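PDB 7KV2: RagB/SusD family nutrient uptake outer membrane protein from Bacteroides thetaiotaomicron, which probably binds beta-glucans at the outer membrane as a surface glycan-binding protein of the SusD family, serving nutrient uptake by a gut bacterium. Local coordinates for residues 462-467 with 487-492; 154-159 with 224-229; 367-372 with 482-487. All blocks are in the same frame, centred on the assembly; numbering follows the deposited sequence.

Contact 1: 462-467 with 487-492; sequences KRYWDL and NSWSSS
A single side-chain hydrogen bond between two aromatic residues, Tyr-464 and Trp-489, ties the first turn of helix 463-469 to the loop that runs from helix 473-476 to helix 500-505. The indole N-H is the donor: Trp-489 NE1 lies 3.0 Å from Tyr-464 OH, with an N-H...O angle of 139°, so the bond is clearly bent. The hydroxyl sits at the edge of the indole, close to its plane. With CG anti to the backbone N (chi1 -173°), Tyr-464 carries its hydroxyl end out to the loop, although its CB is not aimed there. The two rings meet obliquely, their planes 82° apart, and Tyr-464 CE1 reaches Trp-489 CD1 at 4.0 Å. Both segments fall in the SusD family region, and the bond joins helix 463-469 to the loop beyond the next helix, 473-476, in a fold whose regular structure is mainly helical. On the helix side Tyr-464 rests on Ser-74 and Met-77, while the indole packs edge-to-face with Phe-100 and touches Ala-473. A phenylalanine in place of Tyr-464 would probably leave Trp-489 NE1 without this acceptor and the indole less firmly fixed in its rotation.

Contact 2: 154-159 with 224-229; sequences YYNWVW and YAEIVM. With EDO (1,2-ethanediol), chain E.
Asn-156 meets Glu-226 through one hydrogen bond, its ND2 lying 3.1 Å from Glu-226 OE2 with an N-H...O angle of 159°. The acceptor lies close to the amide plane, but the carboxylate oxygen is approached from above its own plane, the two planes being 81° apart. The other end of the amide faces carbon: Asn-156 OD1 is 3.4 Å from Ile-227 CG2, and this buried oxygen has no hydrogen-bonding partner in the model. Beside it, the six-membered end of the Trp-159 indole crosses Ile-227 at about a right angle, with Trp-159 CZ3 3.8 Å from Ile-227 CB and Trp-159 CH2 3.5 Å from the carbonyl Ile-227 O, which lies at the ring edge.

These side chains bridge helices 137-162 and 217-231, which run in roughly the same direction, their local axes 26° apart and 11.8 Å at closest approach. Such helix-against-helix packing belongs to the tetratricopeptide-repeat-like region of SusD proteins. Much of the spacing is spanned by the Glu-226 chain and the Trp-159 indole: CG of Glu-226 is anti to the backbone N and its chain continues extended, bringing the carboxylate across to Asn-156.

The same carboxylate has other partners: Lys-160 forms a salt bridge with Glu-226 OE2 and Tyr-403 a hydrogen bond with OE1. A 1,2-ethanediol, probably from the crystallisation liquor, donates from its O2 to Glu-226 OE1 at 3.1 Å. Further out, Trp-159 NE1 is held by the carbonyl of Ala-183, and Met-190 of helix 183-200 touches both Asn-156 and Ile-227.

Contact 3: 367-372 with 482-487; sequences RYQDTG and YGYRTN
Gln-369 lies over one face of the Tyr-484 ring, and the two side chains run antiparallel alongside each other. The aliphatic part makes a CH-pi contact: Gln-369 CG stands 3.6 Å from the centroid of the Tyr-484 ring, only 11° off its normal. Farther along the glutamine, NE2 comes over the same face near the root of the ring, 3.4 Å from Tyr-484 CG. The amide does not lie flat on the ring, since the planes are 64° apart. CG of Gln-369 is anti to the carbonyl carbon (chi1 -55°) and the chain beyond is extended, which carries the amide along the ring from the hydroxyl end toward CB.

Tyr-368 approaches obliquely, also running opposite to Tyr-484, with centroids 5.6 Å apart; its OH is 3.7 Å from Tyr-484 CD1. Gln-369 CG also sits over the centre of the Tyr-368 ring, so this one methylene is shared by two aromatic faces.

Tyr-368 and Gln-369 occupy the two central positions of a type II beta turn from Arg-367 to Asp-370, in which Asp-370 N bonds to Arg-367 O at 3.2 Å. The contact joins two irregular loops of the SusD family region, the first leading into strand 373-375. A water in the plane of the Tyr-484 ring links its OH, 2.8 Å away, to Asp-370 O. Tyr-482 CB lies over the opposite face of the Tyr-484 ring, toward its rim. At the other end of the amide, Gln-369 OE1 accepts from the backbone N of both Val-83 and Gly-84, which fixes the amide's orientation.

Contacts 1 and 3 use successive parts of one loop, the connection from helix 473-476 to helix 500-505: their segments share Asn-487, and their centres lie 18 Å apart. Contact 3 ties the earlier part of this loop to 367-372, and contact 1 ties the later part to helix 463-469. Contact 2 belongs to the other family region. Its centre is 16 Å from that of contact 1, with nearest atoms about 5 Å apart and no touch, whereas contact 3 stays about 17 Å away from it by nearest atoms. None of the three includes a residue of the sodium site, which is formed by Ile-248, Ser-250, Tyr-253 and Tyr-405.

Contact 1: 462-467 with 487-492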
loop_
_atom_site.group_PDB
_atom_site.type_symbol
_atom_site.label_atom_id
_atom_site.label_comp_id
_atom_site.label_asym_id
_atom_site.label_seq_id
_atom_site.Cartn_x
_atom_site.Cartn_y
_atom_site.Cartn_z
ATOM N N LYS A 462 -2.740 -4.628 -3.233
ATOM C CA LYS A 462 -3.215 -4.607 -4.653
ATOM C C LYS A 462 -4.385 -5.576 -4.882
ATOM O O LYS A 462 -5.340 -5.209 -5.594
ATOM C CB LYS A 462 -2.087 -4.995 -5.614
ATOM C CG LYS A 462 -0.792 -4.223 -5.383
ATOM C CD LYS A 462 -0.900 -2.748 -5.680
ATOM C CE LYS A 462 0.374 -2.000 -5.300
ATOM N NZ LYS A 462 0.406 -0.585 -5.731
ATOM N N ARG A 463 -4.335 -6.767 -4.280
ATOM C CA ARG A 463 -5.175 -7.929 -4.688
ATOM C C ARG A 463 -6.679 -7.609 -4.508
ATOM O O ARG A 463 -7.490 -7.978 -5.400
ATOM C CB ARG A 463 -4.737 -9.157 -3.883
ATOM C CG ARG A 463 -5.590 -10.401 -4.096
ATOM C CD ARG A 463 -5.571 -10.891 -5.546
ATOM N NE ARG A 463 -6.198 -12.210 -5.593
ATOM C CZ ARG A 463 -6.566 -12.840 -6.710
ATOM N NH1 ARG A 463 -6.402 -12.282 -7.892
ATOM N NH2 ARG A 463 -7.099 -14.036 -6.628
ATOM N N TYR A 464 -7.054 -7.024 -3.385
ATOM C CA TYR A 464 -8.487 -6.784 -3.092
ATOM C C TYR A 464 -9.045 -5.880 -4.190
ATOM O O TYR A 464 -10.080 -6.255 -4.778
ATOM C CB TYR A 464 -8.686 -6.163 -1.730
ATOM C CG TYR A 464 -10.133 -6.039 -1.287
ATOM C CD1 TYR A 464 -11.002 -7.124 -1.339
ATOM C CD2 TYR A 464 -10.634 -4.824 -0.850
ATOM C CE1 TYR A 464 -12.300 -7.019 -0.863
ATOM C CE2 TYR A 464 -11.950 -4.697 -0.406
ATOM C CZ TYR A 464 -12.781 -5.801 -0.416
ATOM O OH TYR A 464 -14.073 -5.708 0.045
ATOM N N TRP A 465 -8.346 -4.785 -4.488
ATOM C CA TRP A 465 -8.791 -3.826 -5.539
ATOM C C TRP A 465 -8.807 -4.516 -6.908
ATOM O O TRP A 465 -9.755 -4.249 -7.693
ATOM C CB TRP A 465 -7.968 -2.536 -5.516
ATOM C CG TRP A 465 -7.811 -2.000 -4.129
ATOM C CD1 TRP A 465 -6.625 -1.869 -3.453
ATOM C CD2 TRP A 465 -8.845 -1.731 -3.177
ATOM N NE1 TRP A 465 -6.850 -1.476 -2.166
ATOM C CE2 TRP A 465 -8.200 -1.336 -1.981
ATOM C CE3 TRP A 465 -10.249 -1.661 -3.242
ATOM C CZ2 TRP A 465 -8.914 -0.955 -0.854
ATOM C CZ3 TRP A 465 -10.950 -1.290 -2.122
ATOM C CH2 TRP A 465 -10.290 -0.947 -0.948
ATOM N N ASP A 466 -7.819 -5.365 -7.226
ATOM C CA ASP A 466 -7.787 -6.094 -8.523
ATOM C C ASP A 466 -9.029 -7.021 -8.638
ATOM O O ASP A 466 -9.645 -7.073 -9.726
ATOM C CB ASP A 466 -6.457 -6.833 -8.734
ATOM C CG ASP A 466 -5.265 -5.905 -8.944
ATOM O OD1 ASP A 466 -5.481 -4.725 -9.356
ATOM O OD2 ASP A 466 -4.124 -6.352 -8.656
ATOM N N LEU A 467 -9.376 -7.747 -7.578
ATOM C CA LEU A 467 -10.553 -8.657 -7.585
ATOM C C LEU A 467 -11.818 -7.850 -7.847
ATOM O O LEU A 467 -12.646 -8.290 -8.688
ATOM C CB LEU A 467 -10.680 -9.390 -6.247
ATOM C CG LEU A 467 -9.683 -10.527 -6.079
ATOM C CD1 LEU A 467 -9.679 -11.036 -4.664
ATOM C CD2 LEU A 467 -9.910 -11.633 -7.123
ATOM N N ASN A 487 -18.686 -15.595 5.181
ATOM C CA ASN A 487 -19.528 -14.817 4.239
ATOM C C ASN A 487 -18.899 -14.811 2.860
ATOM O O ASN A 487 -17.686 -15.034 2.740
ATOM C CB ASN A 487 -19.799 -13.401 4.759
ATOM C CG ASN A 487 -20.580 -13.432 6.051
ATOM O OD1 ASN A 487 -21.588 -14.123 6.138
ATOM N ND2 ASN A 487 -20.100 -12.755 7.077
ATOM N N SER A 488 -19.718 -14.587 1.835
ATOM C CA SER A 488 -19.268 -14.334 0.450
ATOM C C SER A 488 -19.243 -12.836 0.197
ATOM O O SER A 488 -20.151 -12.147 0.657
ATOM C CB SER A 488 -20.127 -15.025 -0.558
ATOM O OG SER A 488 -19.879 -16.406 -0.523
ATOM N N TRP A 489 -18.261 -12.344 -0.545
ATOM C CA TRP A 489 -18.269 -10.934 -0.998
ATOM C C TRP A 489 -19.470 -10.702 -1.928
ATOM O O TRP A 489 -19.729 -11.560 -2.753
ATOM C CB TRP A 489 -16.956 -10.611 -1.721
ATOM C CG TRP A 489 -16.745 -9.161 -1.981
ATOM C CD1 TRP A 489 -16.084 -8.281 -1.171
ATOM C CD2 TRP A 489 -17.186 -8.408 -3.127
ATOM N NE1 TRP A 489 -16.071 -7.041 -1.742
ATOM C CE2 TRP A 489 -16.738 -7.084 -2.935
ATOM C CE3 TRP A 489 -17.906 -8.713 -4.287
ATOM C CZ2 TRP A 489 -17.007 -6.058 -3.842
ATOM C CZ3 TRP A 489 -18.153 -7.704 -5.197
ATOM C CH2 TRP A 489 -17.712 -6.397 -4.976
ATOM N N SER A 490 -20.091 -9.529 -1.855
ATOM C CA SER A 490 -21.125 -9.080 -2.823
ATOM C C SER A 490 -20.940 -7.593 -3.039
ATOM O O SER A 490 -20.268 -6.955 -2.212
ATOM C CB SER A 490 -22.522 -9.400 -2.297
ATOM O OG SER A 490 -22.779 -8.674 -1.102
ATOM N N SER A 491 -21.596 -7.027 -4.047
ATOM C CA SER A 491 -21.329 -5.642 -4.479
ATOM C C SER A 491 -21.566 -4.655 -3.333
ATOM O O SER A 491 -20.853 -3.658 -3.336
ATOM C CB SER A 491 -22.081 -5.298 -5.750
ATOM O OG SER A 491 -23.406 -5.764 -5.670
ATOM N N SER A 492 -22.452 -4.942 -2.356
ATOM C CA SER A 492 -22.705 -4.057 -1.193
ATOM C C SER A 492 -21.426 -3.901 -0.353
ATOM O O SER A 492 -21.344 -2.930 0.442
ATOM C CB SER A 492 -23.889 -4.497 -0.345
ATOM O OG SER A 492 -23.571 -5.530 0.586
#

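Contact 2: 154-159 with 224-229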
loop_
_atom_site.group_PDB
_atom_site.type_symbol
_atom_site.label_atom_id
_atom_site.label_comp_id
_atom_site.label_asym_id
_atom_site.label_seq_id
_atom_site.Cartn_x
_atom_site.Cartn_y
_atom_site.Cartn_z
ATOM N N TYR A 154 -4.155 10.999 -0.982
ATOM C CA TYR A 154 -4.887 10.855 0.294
ATOM C C TYR A 154 -6.381 10.578 0.025
ATOM O O TYR A 154 -6.985 9.754 0.765
ATOM C CB TYR A 154 -4.649 12.089 1.157
ATOM C CG TYR A 154 -3.244 12.324 1.628
ATOM C CD1 TYR A 154 -2.595 11.380 2.423
ATOM C CD2 TYR A 154 -2.599 13.526 1.399
ATOM C CE1 TYR A 154 -1.341 11.627 2.945
ATOM C CE2 TYR A 154 -1.325 13.764 1.882
ATOM C CZ TYR A 154 -0.684 12.808 2.656
ATOM O OH TYR A 154 0.558 13.026 3.195
ATOM N N TYR A 155 -6.991 11.257 -0.968
ATOM C CA TYR A 155 -8.413 11.014 -1.339
ATOM C C TYR A 155 -8.586 9.583 -1.863
ATOM O O TYR A 155 -9.603 8.981 -1.602
ATOM C CB TYR A 155 -8.926 12.013 -2.380
ATOM C CG TYR A 155 -9.465 13.261 -1.736
ATOM C CD1 TYR A 155 -10.515 13.169 -0.848
ATOM C CD2 TYR A 155 -8.958 14.518 -2.009
ATOM C CE1 TYR A 155 -11.038 14.280 -0.210
ATOM C CE2 TYR A 155 -9.484 15.645 -1.386
ATOM C CZ TYR A 155 -10.513 15.528 -0.473
ATOM O OH TYR A 155 -11.054 16.619 0.165
ATOM N N ASN A 156 -7.565 9.027 -2.511
ATOM C CA ASN A 156 -7.593 7.656 -3.032
ATOM C C ASN A 156 -7.737 6.686 -1.853
ATOM O O ASN A 156 -8.456 5.685 -1.996
ATOM C CB ASN A 156 -6.347 7.395 -3.891
ATOM C CG ASN A 156 -6.400 6.030 -4.507
ATOM O OD1 ASN A 156 -7.389 5.693 -5.176
ATOM N ND2 ASN A 156 -5.341 5.244 -4.275
ATOM N N TRP A 157 -7.124 6.965 -0.703
ATOM C CA TRP A 157 -7.242 6.055 0.460
ATOM C C TRP A 157 -8.744 6.000 0.841
ATOM O O TRP A 157 -9.294 4.922 1.042
ATOM C CB TRP A 157 -6.417 6.580 1.627
ATOM C CG TRP A 157 -4.926 6.363 1.568
ATOM C CD1 TRP A 157 -4.215 5.598 0.698
ATOM C CD2 TRP A 157 -3.978 6.890 2.509
ATOM N NE1 TRP A 157 -2.884 5.622 1.028
ATOM C CE2 TRP A 157 -2.708 6.389 2.142
ATOM C CE3 TRP A 157 -4.075 7.715 3.632
ATOM C CZ2 TRP A 157 -1.547 6.728 2.825
ATOM C CZ3 TRP A 157 -2.924 8.002 4.353
ATOM C CH2 TRP A 157 -1.677 7.494 3.955
ATOM N N VAL A 158 -9.397 7.152 0.979
ATOM C CA VAL A 158 -10.826 7.148 1.421
ATOM C C VAL A 158 -11.761 6.782 0.275
ATOM O O VAL A 158 -12.777 6.142 0.571
ATOM C CB VAL A 158 -11.232 8.438 2.156
ATOM C CG1 VAL A 158 -10.732 8.436 3.589
ATOM C CG2 VAL A 158 -10.783 9.692 1.435
ATOM N N TRP A 159 -11.435 7.126 -0.957
ATOM C CA TRP A 159 -12.227 6.759 -2.157
ATOM C C TRP A 159 -12.320 5.232 -2.248
ATOM O O TRP A 159 -13.447 4.660 -2.395
ATOM C CB TRP A 159 -11.627 7.387 -3.401
ATOM C CG TRP A 159 -12.292 7.054 -4.702
ATOM C CD1 TRP A 159 -13.576 7.361 -5.074
ATOM C CD2 TRP A 159 -11.704 6.368 -5.821
ATOM N NE1 TRP A 159 -13.819 6.918 -6.342
ATOM C CE2 TRP A 159 -12.698 6.276 -6.819
ATOM C CE3 TRP A 159 -10.454 5.787 -6.068
ATOM C CZ2 TRP A 159 -12.457 5.673 -8.045
ATOM C CZ3 TRP A 159 -10.208 5.189 -7.282
ATOM C CH2 TRP A 159 -11.194 5.153 -8.276
ATOM N N TYR A 224 -2.515 7.764 -11.557
ATOM C CA TYR A 224 -3.492 7.998 -12.658
ATOM C C TYR A 224 -3.993 6.631 -13.156
ATOM O O TYR A 224 -5.216 6.350 -13.139
ATOM C CB TYR A 224 -2.849 8.890 -13.721
ATOM C CG TYR A 224 -3.708 9.119 -14.943
ATOM C CD1 TYR A 224 -3.804 8.168 -15.941
ATOM C CD2 TYR A 224 -4.475 10.268 -15.061
ATOM C CE1 TYR A 224 -4.573 8.386 -17.079
ATOM C CE2 TYR A 224 -5.263 10.489 -16.185
ATOM C CZ TYR A 224 -5.310 9.554 -17.198
ATOM O OH TYR A 224 -6.104 9.759 -18.288
ATOM N N ALA A 225 -3.071 5.722 -13.505
ATOM C CA ALA A 225 -3.431 4.374 -14.005
ATOM C C ALA A 225 -4.255 3.635 -12.945
ATOM O O ALA A 225 -5.261 2.939 -13.309
ATOM C CB ALA A 225 -2.183 3.598 -14.376
ATOM N N GLU A 226 -3.844 3.764 -11.682
ATOM C CA GLU A 226 -4.513 3.115 -10.539
ATOM C C GLU A 226 -5.991 3.527 -10.494
ATOM O O GLU A 226 -6.867 2.619 -10.480
ATOM C CB GLU A 226 -3.853 3.444 -9.213
ATOM C CG GLU A 226 -4.579 2.785 -8.042
ATOM C CD GLU A 226 -3.890 2.842 -6.686
ATOM O OE1 GLU A 226 -2.670 3.181 -6.603
ATOM O OE2 GLU A 226 -4.586 2.598 -5.721
ATOM N N ILE A 227 -6.279 4.823 -10.460
ATOM C CA ILE A 227 -7.688 5.287 -10.238
ATOM C C ILE A 227 -8.503 5.072 -11.539
ATOM O O ILE A 227 -9.689 4.633 -11.443
ATOM C CB ILE A 227 -7.717 6.723 -9.669
ATOM C CG1 ILE A 227 -7.292 7.784 -10.685
ATOM C CG2 ILE A 227 -6.898 6.824 -8.387
ATOM C CD1 ILE A 227 -7.585 9.173 -10.229
ATOM N N VAL A 228 -7.895 5.269 -12.705
ATOM C CA VAL A 228 -8.521 5.013 -14.042
ATOM C C VAL A 228 -8.953 3.548 -14.112
ATOM O O VAL A 228 -10.122 3.265 -14.507
ATOM C CB VAL A 228 -7.600 5.383 -15.214
ATOM C CG1 VAL A 228 -8.083 4.803 -16.521
ATOM C CG2 VAL A 228 -7.422 6.884 -15.326
ATOM N N MET A 229 -8.079 2.634 -13.682
ATOM C CA MET A 229 -8.388 1.199 -13.823
ATOM C C MET A 229 -9.390 0.794 -12.753
ATOM O O MET A 229 -10.296 -0.017 -13.076
ATOM C CB MET A 229 -7.119 0.347 -13.793
ATOM C CG MET A 229 -6.263 0.598 -15.014
ATOM S SD MET A 229 -4.567 -0.090 -14.887
ATOM C CE MET A 229 -4.983 -1.787 -15.246
HETATM C C1 EDO E . -4.584 2.551 -2.341
HETATM O O1 EDO E . -5.123 1.568 -1.475
HETATM C C2 EDO E . -3.220 2.261 -2.852
HETATM O O2 EDO E . -2.525 3.338 -3.503
#

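Contact 3: 367-372 with 482-487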
loop_
_atom_site.group_PDB
_atom_site.type_symbol
_atom_site.label_atom_id
_atom_site.label_comp_id
_atom_site.label_asym_id
_atom_site.label_seq_id
_atom_site.Cartn_x
_atom_site.Cartn_y
_atom_site.Cartn_z
ATOM N N ARG A 367 -0.436 -18.186 17.163
ATOM C CA ARG A 367 -1.648 -17.431 17.551
ATOM C C ARG A 367 -2.793 -17.830 16.624
ATOM O O ARG A 367 -2.695 -18.844 15.946
ATOM C CB ARG A 367 -1.318 -15.944 17.556
ATOM C CG ARG A 367 -0.486 -15.530 18.747
ATOM C CD ARG A 367 -0.453 -14.013 18.879
ATOM N NE ARG A 367 -0.866 -13.609 20.198
ATOM C CZ ARG A 367 -1.036 -12.368 20.573
ATOM N NH1 ARG A 367 -0.816 -11.391 19.712
ATOM N NH2 ARG A 367 -1.397 -12.103 21.819
ATOM N N TYR A 368 -3.866 -17.059 16.618
ATOM C CA TYR A 368 -5.066 -17.385 15.843
ATOM C C TYR A 368 -4.698 -17.438 14.360
ATOM O O TYR A 368 -3.949 -16.570 13.873
ATOM C CB TYR A 368 -6.119 -16.346 16.193
ATOM C CG TYR A 368 -7.429 -16.544 15.502
ATOM C CD1 TYR A 368 -8.052 -17.787 15.479
ATOM C CD2 TYR A 368 -8.021 -15.498 14.824
ATOM C CE1 TYR A 368 -9.259 -17.958 14.802
ATOM C CE2 TYR A 368 -9.229 -15.655 14.174
ATOM C CZ TYR A 368 -9.844 -16.893 14.159
ATOM O OH TYR A 368 -11.010 -17.017 13.473
ATOM N N GLN A 369 -5.187 -18.449 13.653
ATOM C CA GLN A 369 -4.990 -18.611 12.191
ATOM C C GLN A 369 -3.513 -18.833 11.842
ATOM O O GLN A 369 -3.190 -18.757 10.658
ATOM C CB GLN A 369 -5.625 -17.440 11.432
ATOM C CG GLN A 369 -7.097 -17.265 11.786
ATOM C CD GLN A 369 -7.717 -16.022 11.173
ATOM O OE1 GLN A 369 -7.089 -14.945 11.117
ATOM N NE2 GLN A 369 -8.989 -16.127 10.798
ATOM N N ASP A 370 -2.717 -19.357 12.759
ATOM C CA ASP A 370 -1.291 -19.681 12.502
ATOM C C ASP A 370 -1.191 -20.684 11.356
ATOM O O ASP A 370 -1.995 -21.641 11.311
ATOM C CB ASP A 370 -0.597 -20.305 13.713
ATOM C CG ASP A 370 0.877 -20.607 13.435
ATOM O OD1 ASP A 370 1.676 -19.643 13.406
ATOM O OD2 ASP A 370 1.213 -21.798 13.241
ATOM N N THR A 371 -0.263 -20.466 10.431
ATOM C CA THR A 371 0.001 -21.423 9.331
ATOM C C THR A 371 1.448 -21.909 9.377
ATOM O O THR A 371 1.775 -22.813 8.561
ATOM C CB THR A 371 -0.243 -20.766 7.972
ATOM O OG1 THR A 371 0.672 -19.666 7.900
ATOM C CG2 THR A 371 -1.674 -20.311 7.822
ATOM N N GLY A 372 2.311 -21.296 10.191
ATOM C CA GLY A 372 3.771 -21.526 10.082
ATOM C C GLY A 372 4.451 -20.579 9.093
ATOM O O GLY A 372 5.707 -20.503 9.101
ATOM N N TYR A 482 -11.743 -23.526 6.550
ATOM C CA TYR A 482 -11.232 -23.345 7.936
ATOM C C TYR A 482 -12.334 -22.796 8.850
ATOM O O TYR A 482 -12.126 -22.765 10.062
ATOM C CB TYR A 482 -10.047 -22.371 7.955
ATOM C CG TYR A 482 -8.856 -22.866 7.167
ATOM C CD1 TYR A 482 -8.750 -22.659 5.805
ATOM C CD2 TYR A 482 -7.850 -23.578 7.793
ATOM C CE1 TYR A 482 -7.671 -23.137 5.076
ATOM C CE2 TYR A 482 -6.758 -24.061 7.088
ATOM C CZ TYR A 482 -6.673 -23.843 5.718
ATOM O OH TYR A 482 -5.586 -24.301 5.022
ATOM N N GLY A 483 -13.424 -22.314 8.271
ATOM C CA GLY A 483 -14.456 -21.588 9.028
ATOM C C GLY A 483 -14.027 -20.187 9.431
ATOM O O GLY A 483 -14.617 -19.652 10.374
ATOM N N TYR A 484 -13.013 -19.612 8.777
ATOM C CA TYR A 484 -12.507 -18.251 9.082
ATOM C C TYR A 484 -13.386 -17.252 8.356
ATOM O O TYR A 484 -14.103 -16.525 9.027
ATOM C CB TYR A 484 -11.034 -18.139 8.703
ATOM C CG TYR A 484 -10.093 -19.016 9.481
ATOM C CD1 TYR A 484 -10.361 -19.447 10.772
ATOM C CD2 TYR A 484 -8.861 -19.360 8.922
ATOM C CE1 TYR A 484 -9.466 -20.258 11.453
ATOM C CE2 TYR A 484 -7.962 -20.147 9.600
ATOM C CZ TYR A 484 -8.262 -20.589 10.870
ATOM O OH TYR A 484 -7.318 -21.334 11.505
ATOM N N ARG A 485 -13.350 -17.221 7.026
ATOM C CA ARG A 485 -14.333 -16.440 6.265
ATOM C C ARG A 485 -15.607 -17.301 6.138
ATOM O O ARG A 485 -15.506 -18.453 5.642
ATOM C CB ARG A 485 -13.762 -16.063 4.910
ATOM C CG ARG A 485 -14.735 -15.283 4.048
ATOM C CD ARG A 485 -14.079 -14.703 2.812
ATOM N NE ARG A 485 -13.248 -13.548 3.187
ATOM C CZ ARG A 485 -12.056 -13.258 2.656
ATOM N NH1 ARG A 485 -11.501 -14.069 1.784
ATOM N NH2 ARG A 485 -11.390 -12.183 3.063
ATOM N N THR A 486 -16.740 -16.770 6.599
ATOM C CA THR A 486 -18.044 -17.480 6.620
ATOM C C THR A 486 -19.038 -16.775 5.706
ATOM O O THR A 486 -20.125 -17.344 5.501
ATOM C CB THR A 486 -18.604 -17.598 8.041
ATOM O OG1 THR A 486 -18.833 -16.288 8.543
ATOM C CG2 THR A 486 -17.719 -18.394 8.969
ATOM N N ASN A 487 -18.686 -15.595 5.181
ATOM C CA ASN A 487 -19.528 -14.817 4.239
ATOM C C ASN A 487 -18.899 -14.811 2.860
ATOM O O ASN A 487 -17.686 -15.034 2.740
ATOM C CB ASN A 487 -19.799 -13.401 4.759
ATOM C CG ASN A 487 -20.580 -13.432 6.051
ATOM O OD1 ASN A 487 -21.588 -14.123 6.138
ATOM N ND2 ASN A 487 -20.100 -12.755 7.077
HETATM O O HOH W 1 -4.920 -21.561 10.126
#